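Local coordinates for protein mannitol dehydrogenase (Pseudomonas fluorescens, PDB 1LJ8) that binds NAD and probably catalyses the NAD-dependent interconversion of D-mannitol and D-fructose, as a long-chain mannitol 2-dehydrogenase, at residues A30-G35 against V127-T132; H38-A43 against V229-P234; W58-V63 against G100-M105. All coordinates share one frame; numbering follows the deposited sequence.

Interaction 1 of 3, residues A30-G35 against V127-T132. With NAD (nicotinamide-adenine-dinucleotide), chain B.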
loop_
_atom_site.group_PDB
_atom_site.type_symbol
_atom_site.label_atom_id
_atom_site.label_comp_id
_atom_site.label_asym_id
_atom_site.label_seq_id
_atom_site.Cartn_x
_atom_site.Cartn_y
_atom_site.Cartn_z
ATOM N N ALA A 30 2.411 15.106 -9.535
ATOM C CA ALA A 30 3.717 14.724 -8.994
ATOM C C ALA A 30 3.386 13.560 -8.036
ATOM O O ALA A 30 2.612 13.727 -7.061
ATOM C CB ALA A 30 4.388 15.862 -8.224
ATOM N N HIS A 31 3.968 12.391 -8.314
ATOM C CA HIS A 31 3.691 11.229 -7.472
ATOM C C HIS A 31 4.831 10.828 -6.574
ATOM O O HIS A 31 5.908 10.469 -7.062
ATOM C CB HIS A 31 3.359 9.991 -8.299
ATOM C CG HIS A 31 2.935 8.847 -7.437
ATOM N ND1 HIS A 31 1.690 8.808 -6.844
ATOM C CD2 HIS A 31 3.639 7.804 -6.919
ATOM C CE1 HIS A 31 1.642 7.784 -6.002
ATOM N NE2 HIS A 31 2.815 7.163 -6.024
ATOM N N ILE A 32 4.591 10.859 -5.266
ATOM C CA ILE A 32 5.644 10.479 -4.334
ATOM C C ILE A 32 5.547 8.989 -3.989
ATOM O O ILE A 32 4.530 8.507 -3.440
ATOM C CB ILE A 32 5.579 11.310 -3.047
ATOM C CG1 ILE A 32 5.618 12.810 -3.415
ATOM C CG2 ILE A 32 6.793 10.930 -2.120
ATOM C CD1 ILE A 32 5.515 13.745 -2.166
ATOM N N GLY A 33 6.636 8.270 -4.285
ATOM C CA GLY A 33 6.682 6.832 -4.016
ATOM C C GLY A 33 6.390 6.034 -5.285
ATOM O O GLY A 33 5.388 5.322 -5.358
ATOM N N VAL A 34 7.269 6.079 -6.268
ATOM C CA VAL A 34 6.979 5.347 -7.506
ATOM C C VAL A 34 7.407 3.891 -7.339
ATOM O O VAL A 34 8.584 3.566 -7.528
ATOM C CB VAL A 34 7.717 5.971 -8.720
ATOM C CG1 VAL A 34 7.386 5.148 -10.042
ATOM C CG2 VAL A 34 7.270 7.446 -8.875
ATOM N N GLY A 35 6.453 3.025 -6.991
ATOM C CA GLY A 35 6.755 1.614 -6.838
ATOM C C GLY A 35 5.911 0.842 -7.835
ATOM O O GLY A 35 5.689 1.311 -8.981
ATOM N N VAL A 127 -0.609 16.298 -5.990
ATOM C CA VAL A 127 0.573 15.581 -5.449
ATOM C C VAL A 127 -0.075 14.284 -4.886
ATOM O O VAL A 127 -0.860 14.332 -3.929
ATOM C CB VAL A 127 1.286 16.351 -4.297
ATOM C CG1 VAL A 127 2.436 15.453 -3.690
ATOM C CG2 VAL A 127 1.928 17.626 -4.889
ATOM N N SER A 128 0.224 13.149 -5.519
ATOM C CA SER A 128 -0.319 11.881 -5.087
ATOM C C SER A 128 0.720 11.087 -4.305
ATOM O O SER A 128 1.942 11.299 -4.438
ATOM C CB SER A 128 -0.841 11.086 -6.282
ATOM O OG SER A 128 0.152 10.999 -7.288
ATOM N N LEU A 129 0.223 10.145 -3.500
ATOM C CA LEU A 129 1.090 9.371 -2.633
ATOM C C LEU A 129 0.922 7.857 -2.590
ATOM O O LEU A 129 -0.209 7.364 -2.513
ATOM C CB LEU A 129 0.879 9.828 -1.150
ATOM C CG LEU A 129 0.818 11.340 -0.781
ATOM C CD1 LEU A 129 0.349 11.538 0.698
ATOM C CD2 LEU A 129 2.227 11.958 -1.020
ATOM N N THR A 130 2.042 7.123 -2.681
ATOM C CA THR A 130 2.010 5.708 -2.248
ATOM C C THR A 130 3.315 5.657 -1.411
ATOM O O THR A 130 4.374 5.229 -1.877
ATOM C CB THR A 130 2.008 4.621 -3.341
ATOM O OG1 THR A 130 3.051 4.844 -4.274
ATOM C CG2 THR A 130 0.639 4.617 -4.081
ATOM N N ILE A 131 3.224 6.173 -0.188
ATOM C CA ILE A 131 4.403 6.252 0.720
ATOM C C ILE A 131 4.388 5.164 1.797
ATOM O O ILE A 131 5.184 5.201 2.745
ATOM C CB ILE A 131 4.471 7.629 1.434
ATOM C CG1 ILE A 131 3.181 7.900 2.257
ATOM C CG2 ILE A 131 4.627 8.731 0.374
ATOM C CD1 ILE A 131 3.288 9.203 3.149
ATOM N N THR A 132 3.503 4.187 1.594
ATOM C CA THR A 132 3.273 3.022 2.476
ATOM C C THR A 132 2.456 3.308 3.723
ATOM O O THR A 132 2.312 4.455 4.164
ATOM C CB THR A 132 4.588 2.218 2.880
ATOM O OG1 THR A 132 5.288 2.886 3.958
ATOM C CG2 THR A 132 5.486 1.991 1.637
HETATM P PA NAD B . 6.928 -0.735 -3.439
HETATM O O1A NAD B . 7.772 -1.362 -2.454
HETATM O O2A NAD B . 6.973 -1.079 -4.888
HETATM O O5B NAD B . 7.123 0.849 -3.402
HETATM C C5B NAD B . 6.976 1.567 -2.138
HETATM C C4B NAD B . 7.392 2.987 -2.572
HETATM O O4B NAD B . 7.236 3.858 -1.376
HETATM C C3B NAD B . 8.909 3.183 -2.925
HETATM O O3B NAD B . 8.953 4.175 -3.968
HETATM C C2B NAD B . 9.515 3.662 -1.598
HETATM O O2B NAD B . 10.736 4.371 -1.765
HETATM C C1B NAD B . 8.423 4.594 -1.107
HETATM N N9A NAD B . 8.441 4.881 0.292
HETATM C C8A NAD B . 8.540 4.054 1.393
HETATM N N7A NAD B . 8.477 4.714 2.526
HETATM C C5A NAD B . 8.329 6.037 2.137
HETATM C C6A NAD B . 8.193 7.182 2.931
HETATM N N6A NAD B . 8.163 7.209 4.264
HETATM N N1A NAD B . 8.075 8.405 2.286
HETATM C C2A NAD B . 8.081 8.496 0.895
HETATM N N3A NAD B . 8.194 7.371 0.087
HETATM C C4A NAD B . 8.319 6.160 0.772
HETATM O O3 NAD B . 5.446 -0.910 -2.899
HETATM P PN NAD B . 4.032 -0.945 -3.662
HETATM O O1N NAD B . 3.686 -2.338 -3.960
HETATM O O2N NAD B . 4.121 -0.007 -4.784
HETATM O O5D NAD B . 3.030 -0.472 -2.539
HETATM C C5D NAD B . 3.144 0.871 -2.087
HETATM C C4D NAD B . 1.896 1.155 -1.372
HETATM O O4D NAD B . 0.736 1.251 -2.224
HETATM C C3D NAD B . 1.473 0.199 -0.199
HETATM O O3D NAD B . 2.237 0.415 0.981
HETATM C C2D NAD B . -0.021 0.428 -0.085
HETATM O O2D NAD B . -0.316 1.499 0.803
HETATM C C1D NAD B . -0.444 0.741 -1.542
HETATM N N1N NAD B . -1.020 -0.406 -2.270
HETATM C C2N NAD B . -0.287 -1.495 -2.776
HETATM C C3N NAD B . -0.983 -2.528 -3.348
HETATM C C7N NAD B . -0.197 -3.744 -3.873
HETATM O O7N NAD B . -0.857 -4.744 -4.193
HETATM N N7N NAD B . 1.119 -3.749 -3.903
HETATM C C4N NAD B . -2.461 -2.513 -3.414
HETATM C C5N NAD B . -3.153 -1.367 -2.917
HETATM C C6N NAD B . -2.444 -0.282 -2.328
HETATM O O HOH W 1 3.708 2.533 -5.913
#

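Interaction 2 of 3, residues H38-A43 against V229-P234. With NAD (nicotinamide-adenine-dinucleotide), chain B.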
loop_
_atom_site.group_PDB
_atom_site.type_symbol
_atom_site.label_atom_id
_atom_site.label_comp_id
_atom_site.label_asym_id
_atom_site.label_seq_id
_atom_site.Cartn_x
_atom_site.Cartn_y
_atom_site.Cartn_z
ATOM N N HIS A 38 1.616 2.252 -7.721
ATOM C CA HIS A 38 1.330 3.491 -8.438
ATOM C C HIS A 38 1.269 3.236 -9.936
ATOM O O HIS A 38 0.391 3.732 -10.643
ATOM C CB HIS A 38 2.451 4.539 -8.202
ATOM C CG HIS A 38 2.368 5.690 -9.153
ATOM N ND1 HIS A 38 1.346 6.620 -9.090
ATOM C CD2 HIS A 38 3.121 6.017 -10.234
ATOM C CE1 HIS A 38 1.475 7.466 -10.102
ATOM N NE2 HIS A 38 2.539 7.122 -10.811
ATOM N N ARG A 39 2.220 2.448 -10.422
ATOM C CA ARG A 39 2.301 2.186 -11.846
ATOM C C ARG A 39 1.176 1.313 -12.382
ATOM O O ARG A 39 0.734 1.502 -13.532
ATOM C CB ARG A 39 3.668 1.516 -12.167
ATOM C CG ARG A 39 4.849 2.467 -11.781
ATOM C CD ARG A 39 6.139 1.948 -12.431
ATOM N NE ARG A 39 6.496 0.638 -11.863
ATOM C CZ ARG A 39 7.194 -0.293 -12.523
ATOM N NH1 ARG A 39 7.607 -0.046 -13.773
ATOM N NH2 ARG A 39 7.465 -1.478 -11.935
ATOM N N ALA A 40 0.733 0.356 -11.577
ATOM C CA ALA A 40 -0.338 -0.565 -12.022
ATOM C C ALA A 40 -1.728 0.021 -11.858
ATOM O O ALA A 40 -2.705 -0.537 -12.411
ATOM C CB ALA A 40 -0.269 -1.869 -11.187
ATOM N N HIS A 41 -1.820 1.122 -11.129
ATOM C CA HIS A 41 -3.125 1.689 -10.786
ATOM C C HIS A 41 -3.279 3.126 -11.241
ATOM O O HIS A 41 -3.871 3.357 -12.279
ATOM C CB HIS A 41 -3.315 1.515 -9.256
ATOM C CG HIS A 41 -4.678 1.879 -8.750
ATOM N ND1 HIS A 41 -4.975 3.137 -8.280
ATOM C CD2 HIS A 41 -5.820 1.142 -8.640
ATOM C CE1 HIS A 41 -6.248 3.169 -7.898
ATOM N NE2 HIS A 41 -6.783 1.972 -8.116
ATOM N N GLN A 42 -2.737 4.105 -10.520
ATOM C CA GLN A 42 -2.915 5.484 -10.998
ATOM C C GLN A 42 -2.290 5.755 -12.364
ATOM O O GLN A 42 -2.908 6.432 -13.213
ATOM C CB GLN A 42 -2.324 6.513 -10.006
ATOM C CG GLN A 42 -2.899 6.415 -8.569
ATOM C CD GLN A 42 -1.996 5.574 -7.683
ATOM O OE1 GLN A 42 -0.857 5.971 -7.396
ATOM N NE2 GLN A 42 -2.482 4.401 -7.260
ATOM N N ALA A 43 -1.063 5.277 -12.607
ATOM C CA ALA A 43 -0.461 5.548 -13.925
ATOM C C ALA A 43 -1.240 4.777 -15.022
ATOM O O ALA A 43 -1.363 5.238 -16.170
ATOM C CB ALA A 43 1.030 5.130 -13.938
ATOM N N VAL A 229 -8.516 2.150 -3.083
ATOM C CA VAL A 229 -7.682 1.813 -4.237
ATOM C C VAL A 229 -7.430 0.326 -4.190
ATOM O O VAL A 229 -7.079 -0.217 -3.133
ATOM C CB VAL A 229 -6.361 2.631 -4.197
ATOM C CG1 VAL A 229 -6.746 4.158 -4.263
ATOM C CG2 VAL A 229 -5.540 2.306 -2.930
ATOM N N ASP A 230 -7.616 -0.366 -5.320
ATOM C CA ASP A 230 -7.500 -1.809 -5.239
ATOM C C ASP A 230 -6.921 -2.430 -6.512
ATOM O O ASP A 230 -7.509 -2.264 -7.570
ATOM C CB ASP A 230 -8.927 -2.361 -5.003
ATOM C CG ASP A 230 -8.951 -3.825 -4.541
ATOM O OD1 ASP A 230 -7.878 -4.390 -4.347
ATOM O OD2 ASP A 230 -10.059 -4.420 -4.360
ATOM N N ARG A 231 -5.774 -3.091 -6.400
ATOM C CA ARG A 231 -5.204 -3.855 -7.523
ATOM C C ARG A 231 -3.977 -4.568 -6.982
ATOM O O ARG A 231 -2.979 -3.923 -6.646
ATOM C CB ARG A 231 -4.814 -2.998 -8.748
ATOM C CG ARG A 231 -4.348 -3.942 -9.898
ATOM C CD ARG A 231 -4.061 -3.174 -11.194
ATOM N NE ARG A 231 -4.513 -4.018 -12.306
ATOM C CZ ARG A 231 -4.551 -3.641 -13.575
ATOM N NH1 ARG A 231 -4.133 -2.434 -13.933
ATOM N NH2 ARG A 231 -5.117 -4.459 -14.484
ATOM N N ILE A 232 -4.068 -5.892 -6.865
ATOM C CA ILE A 232 -2.961 -6.696 -6.320
ATOM C C ILE A 232 -1.774 -6.566 -7.261
ATOM O O ILE A 232 -1.831 -6.904 -8.451
ATOM C CB ILE A 232 -3.393 -8.153 -6.111
ATOM C CG1 ILE A 232 -4.429 -8.205 -4.952
ATOM C CG2 ILE A 232 -2.188 -9.019 -5.743
ATOM C CD1 ILE A 232 -5.264 -9.556 -4.980
ATOM N N THR A 233 -0.671 -6.099 -6.681
ATOM C CA THR A 233 0.524 -5.794 -7.472
ATOM C C THR A 233 1.759 -6.384 -6.799
ATOM O O THR A 233 2.340 -5.803 -5.869
ATOM C CB THR A 233 0.654 -4.232 -7.627
ATOM O OG1 THR A 233 -0.552 -3.689 -8.229
ATOM C CG2 THR A 233 1.906 -3.869 -8.518
ATOM N N PRO A 234 2.159 -7.566 -7.223
ATOM C CA PRO A 234 3.337 -8.220 -6.634
ATOM C C PRO A 234 4.633 -7.399 -6.908
ATOM O O PRO A 234 4.622 -6.455 -7.723
ATOM C CB PRO A 234 3.426 -9.547 -7.409
ATOM C CG PRO A 234 1.960 -9.815 -7.839
ATOM C CD PRO A 234 1.450 -8.440 -8.203
HETATM P PA NAD B . 6.928 -0.735 -3.439
HETATM O O1A NAD B . 7.772 -1.362 -2.454
HETATM O O2A NAD B . 6.973 -1.079 -4.888
HETATM O O5B NAD B . 7.123 0.849 -3.402
HETATM C C5B NAD B . 6.976 1.567 -2.138
HETATM C C4B NAD B . 7.392 2.987 -2.572
HETATM O O4B NAD B . 7.236 3.858 -1.376
HETATM C C3B NAD B . 8.909 3.183 -2.925
HETATM O O3B NAD B . 8.953 4.175 -3.968
HETATM C C2B NAD B . 9.515 3.662 -1.598
HETATM O O2B NAD B . 10.736 4.371 -1.765
HETATM C C1B NAD B . 8.423 4.594 -1.107
HETATM N N9A NAD B . 8.441 4.881 0.292
HETATM C C8A NAD B . 8.540 4.054 1.393
HETATM N N7A NAD B . 8.477 4.714 2.526
HETATM C C5A NAD B . 8.329 6.037 2.137
HETATM C C6A NAD B . 8.193 7.182 2.931
HETATM N N6A NAD B . 8.163 7.209 4.264
HETATM N N1A NAD B . 8.075 8.405 2.286
HETATM C C2A NAD B . 8.081 8.496 0.895
HETATM N N3A NAD B . 8.194 7.371 0.087
HETATM C C4A NAD B . 8.319 6.160 0.772
HETATM O O3 NAD B . 5.446 -0.910 -2.899
HETATM P PN NAD B . 4.032 -0.945 -3.662
HETATM O O1N NAD B . 3.686 -2.338 -3.960
HETATM O O2N NAD B . 4.121 -0.007 -4.784
HETATM O O5D NAD B . 3.030 -0.472 -2.539
HETATM C C5D NAD B . 3.144 0.871 -2.087
HETATM C C4D NAD B . 1.896 1.155 -1.372
HETATM O O4D NAD B . 0.736 1.251 -2.224
HETATM C C3D NAD B . 1.473 0.199 -0.199
HETATM O O3D NAD B . 2.237 0.415 0.981
HETATM C C2D NAD B . -0.021 0.428 -0.085
HETATM O O2D NAD B . -0.316 1.499 0.803
HETATM C C1D NAD B . -0.444 0.741 -1.542
HETATM N N1N NAD B . -1.020 -0.406 -2.270
HETATM C C2N NAD B . -0.287 -1.495 -2.776
HETATM C C3N NAD B . -0.983 -2.528 -3.348
HETATM C C7N NAD B . -0.197 -3.744 -3.873
HETATM O O7N NAD B . -0.857 -4.744 -4.193
HETATM N N7N NAD B . 1.119 -3.749 -3.903
HETATM C C4N NAD B . -2.461 -2.513 -3.414
HETATM C C5N NAD B . -3.153 -1.367 -2.917
HETATM C C6N NAD B . -2.444 -0.282 -2.328
#

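Interaction 3 of 3, residues W58-V63 against G100-M105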
loop_
_atom_site.group_PDB
_atom_site.type_symbol
_atom_site.label_atom_id
_atom_site.label_comp_id
_atom_site.label_asym_id
_atom_site.label_seq_id
_atom_site.Cartn_x
_atom_site.Cartn_y
_atom_site.Cartn_z
ATOM N N TRP A 58 -1.941 15.744 -18.096
ATOM C CA TRP A 58 -1.917 15.141 -16.753
ATOM C C TRP A 58 -0.841 14.055 -16.612
ATOM O O TRP A 58 -1.009 13.055 -15.905
ATOM C CB TRP A 58 -3.299 14.574 -16.402
ATOM C CG TRP A 58 -4.281 15.700 -16.097
ATOM C CD1 TRP A 58 -5.293 16.166 -16.911
ATOM C CD2 TRP A 58 -4.367 16.444 -14.890
ATOM N NE1 TRP A 58 -6.008 17.164 -16.255
ATOM C CE2 TRP A 58 -5.462 17.343 -15.014
ATOM C CE3 TRP A 58 -3.629 16.440 -13.698
ATOM C CZ2 TRP A 58 -5.845 18.237 -13.974
ATOM C CZ3 TRP A 58 -4.006 17.332 -12.659
ATOM C CH2 TRP A 58 -5.116 18.222 -12.812
ATOM N N SER A 59 0.272 14.265 -17.313
ATOM C CA SER A 59 1.397 13.341 -17.189
ATOM C C SER A 59 1.907 13.357 -15.756
ATOM O O SER A 59 1.745 14.328 -15.024
ATOM C CB SER A 59 2.552 13.776 -18.110
ATOM O OG SER A 59 3.603 12.799 -18.096
ATOM N N ILE A 60 2.554 12.265 -15.360
ATOM C CA ILE A 60 3.072 12.129 -14.009
ATOM C C ILE A 60 4.585 12.331 -13.914
ATOM O O ILE A 60 5.356 11.792 -14.725
ATOM C CB ILE A 60 2.761 10.704 -13.502
ATOM C CG1 ILE A 60 1.239 10.523 -13.400
ATOM C CG2 ILE A 60 3.449 10.419 -12.124
ATOM C CD1 ILE A 60 0.838 8.973 -13.534
ATOM N N CYS A 61 5.004 13.134 -12.937
ATOM C CA CYS A 61 6.434 13.290 -12.640
ATOM C C CYS A 61 6.626 12.479 -11.348
ATOM O O CYS A 61 6.070 12.825 -10.276
ATOM C CB CYS A 61 6.814 14.769 -12.378
ATOM S SG CYS A 61 8.635 14.887 -12.087
ATOM N N GLY A 62 7.362 11.369 -11.433
ATOM C CA GLY A 62 7.621 10.585 -10.221
ATOM C C GLY A 62 8.526 11.366 -9.264
ATOM O O GLY A 62 9.251 12.284 -9.709
ATOM N N VAL A 63 8.493 11.003 -7.980
ATOM C CA VAL A 63 9.299 11.661 -6.947
ATOM C C VAL A 63 9.786 10.559 -6.006
ATOM O O VAL A 63 8.972 9.793 -5.457
ATOM C CB VAL A 63 8.446 12.657 -6.134
ATOM C CG1 VAL A 63 9.254 13.164 -4.895
ATOM C CG2 VAL A 63 8.046 13.835 -6.997
ATOM N N GLY A 100 2.727 4.929 -20.979
ATOM C CA GLY A 100 3.509 6.132 -21.234
ATOM C C GLY A 100 3.121 7.352 -20.422
ATOM O O GLY A 100 3.572 8.465 -20.722
ATOM N N SER A 101 2.326 7.155 -19.365
ATOM C CA SER A 101 1.865 8.299 -18.563
ATOM C C SER A 101 2.847 8.896 -17.555
ATOM O O SER A 101 2.562 9.940 -16.979
ATOM C CB SER A 101 0.571 7.890 -17.858
ATOM O OG SER A 101 0.837 6.723 -17.101
ATOM N N ILE A 102 4.003 8.242 -17.342
ATOM C CA ILE A 102 5.016 8.808 -16.440
ATOM C C ILE A 102 6.086 9.344 -17.412
ATOM O O ILE A 102 6.599 8.598 -18.267
ATOM C CB ILE A 102 5.627 7.744 -15.520
ATOM C CG1 ILE A 102 4.552 7.240 -14.546
ATOM C CG2 ILE A 102 6.851 8.345 -14.715
ATOM C CD1 ILE A 102 5.044 6.105 -13.607
ATOM N N SER A 103 6.395 10.637 -17.271
ATOM C CA SER A 103 7.373 11.289 -18.157
ATOM C C SER A 103 8.717 11.635 -17.520
ATOM O O SER A 103 9.660 11.993 -18.240
ATOM C CB SER A 103 6.745 12.545 -18.779
ATOM O OG SER A 103 6.247 13.436 -17.802
ATOM N N ASP A 104 8.841 11.518 -16.201
ATOM C CA ASP A 104 10.134 11.813 -15.555
ATOM C C ASP A 104 10.024 11.307 -14.129
ATOM O O ASP A 104 8.946 10.908 -13.698
ATOM C CB ASP A 104 10.360 13.332 -15.507
ATOM C CG ASP A 104 11.838 13.724 -15.312
ATOM O OD1 ASP A 104 12.104 14.951 -15.295
ATOM O OD2 ASP A 104 12.727 12.831 -15.195
HETATM N N MSE A 105 11.134 11.363 -13.385
HETATM C CA MSE A 105 11.140 10.988 -11.970
HETATM C C MSE A 105 12.342 11.727 -11.361
HETATM O O MSE A 105 13.461 11.580 -11.864
HETATM C CB MSE A 105 11.313 9.490 -11.806
HETATM C CG MSE A 105 11.341 9.080 -10.336
HETATM SE SE MSE A 105 11.265 7.197 -10.153
HETATM C CE MSE A 105 11.664 7.087 -8.203
HETATM O O HOH W 2 3.302 11.191 -20.218
#

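Interaction 1 of 3, residues A30-G35 against V127-T132
The imidazole of H31 does its polar work through its edge, with the hydroxyls of S128 and T130 near the ring plane, while the ring of H38 stacks on it. CG stands anti to the backbone N (chi1 -174°), which swings the ring across to the neighbouring strand. H31 ND1 shares a hydrogen bond with S128 OG at 2.7 Å, and H31 NE2 another with T130 OG1 at 2.9 Å. Both hydroxyls sit in the crowded position between their own backbone N and carbonyl carbon, which places each oxygen at the ring edge; bonded to both nitrogens, they fix the ring's rotation. An alanine in place of H31 would remove both ring nitrogens and would probably leave the T130 hydroxyl less firmly placed beside the cofactor.

The backbones run parallel: S128 N donates to A30 O, I32 N to S128 O at 2.8 Å, and T130 N to I32 O, nearly along its C=O axis. On the sheet face away from H31, I32 CD1 meets V127 CG1 at 3.8 Å and L129 CD2. Past the strand ends, T130 OG1 and G35 N hold a water that donates to NAD O2N at 2.8 Å, and I131 CG2 lies 3.5 Å from NAD C2A. At G33 a side chain would clash with T130 O. Adjacent parallel strands whose C-terminal ends open onto the dinucleotide are the hallmark of the Rossmann fold.

Interaction 2 of 3, residues H38-A43 against V229-P234
Anti first torsions at H41 (chi1 -172°) and R231 extend both side chains from their backbones, and a bend at chi3 (-143°) then brings the arginine's guanidinium to the C-terminal end of helix 36-40. R231 NH1 meets A40 O edge-on, donating a hydrogen bond of 2.8 Å at 160° that lies in both the guanidinium and the carbonyl planes. The aliphatic part of the same arginine follows along, R231 CD sitting 3.2 Å from A40 O. NH2 makes a salt bridge to E87 and NE donates to E259 O, so all three nitrogens of the guanidinium are engaged.

H41 crosses V229 at about a right angle, H41 CE1 3.7 Å from V229 CB. Q42 NE2 donates to H41 ND1 at 3.0 Å, while Q42 OE1 accepts from H38 ND1 at 2.9 Å, so one amide ties two imidazoles together. With H41 NE2 bonded to Q263 O, the ring is probably neutral with its proton on NE2. The H41 ring also stacks with F37, whose backbone N bonds NAD.

Helix 36-40 is the one that follows the first strand of the Rossmann fold, beside the cofactor, and the segment 229-234 leads off strand 227-230 to the nicotinamide end of NAD. There the T233 backbone reads the carboxamide at both ends: T233 N donates to NAD O7N at 2.8 Å, and T233 O accepts from NAD N7N at 3.1 Å. The T233 side chain is turned the other way, with OG1 donating back to R231 O and lying 3.5 Å from A40 CB.

Interaction 3 of 3, residues W58-V63 against G100-M105
Strands 59-63 and 102-105 run parallel, their axes 25° apart and 4.3 Å at closest, with I60 straddling its neighbour: I60 N donates to S101 O at 2.8 Å and I60 O accepts from S103 N. Farther along, G62 N reaches D104 O at 2.8 Å from above the carbonyl plane. Between the I60–I102 and G62–M105 pairs, C61 stands alone on one strand while S103 and D104 occupy the other, so strand 96-107 carries a beta bulge here.

The isoleucines cross obliquely, I60 CB 4.0 Å from I102 CG1, on the face that A43 and H38 also touch. At the start of the pairing, S59 OG lies anti to its backbone N and shares a hydrogen bond of 2.7 Å with S103 OG, which is also bonded to Q27 NE2. A water also bonded to S59 OG donates to G100 O at 2.8 Å. The selenomethionine M105 packs on the G62 backbone, M105 CG 3.8 Å from G62 C; a CB at G62 would crowd that CG tightly.

The bulge probably explains why D104 N, buried by the contact, has no partner in the model, although D104 OD2 accepts a weak bond from the next amide, M105 N. The chemistry thus implies a join carried by backbone bonds, fastened at one end by a small hydroxyl and water network.

All three contacts belong to the Rossmann domain, joined by strand 27-32, which pairs with 126-129 in interaction 1 and, on its other side, with 59-64 of interaction 3: H31 N lies 2.9 Å from C61 O and G33 N 3.0 Å from V63 O, both probable hydrogen bonds. The 38-43 segment of interaction 2 packs on the same sheet: H38 ND1 comes within 3.2 Å of H31 ND1, and A43 O is 2.8 Å from S101 OG. Interactions 1 and 2 both touch NAD, the first from adenine through the pyrophosphate to the nicotinamide ribose, the second at the nicotinamide, chiefly its carboxamide. Interaction 3 is farther from the cofactor, the M105 side chain about 6 Å from NAD.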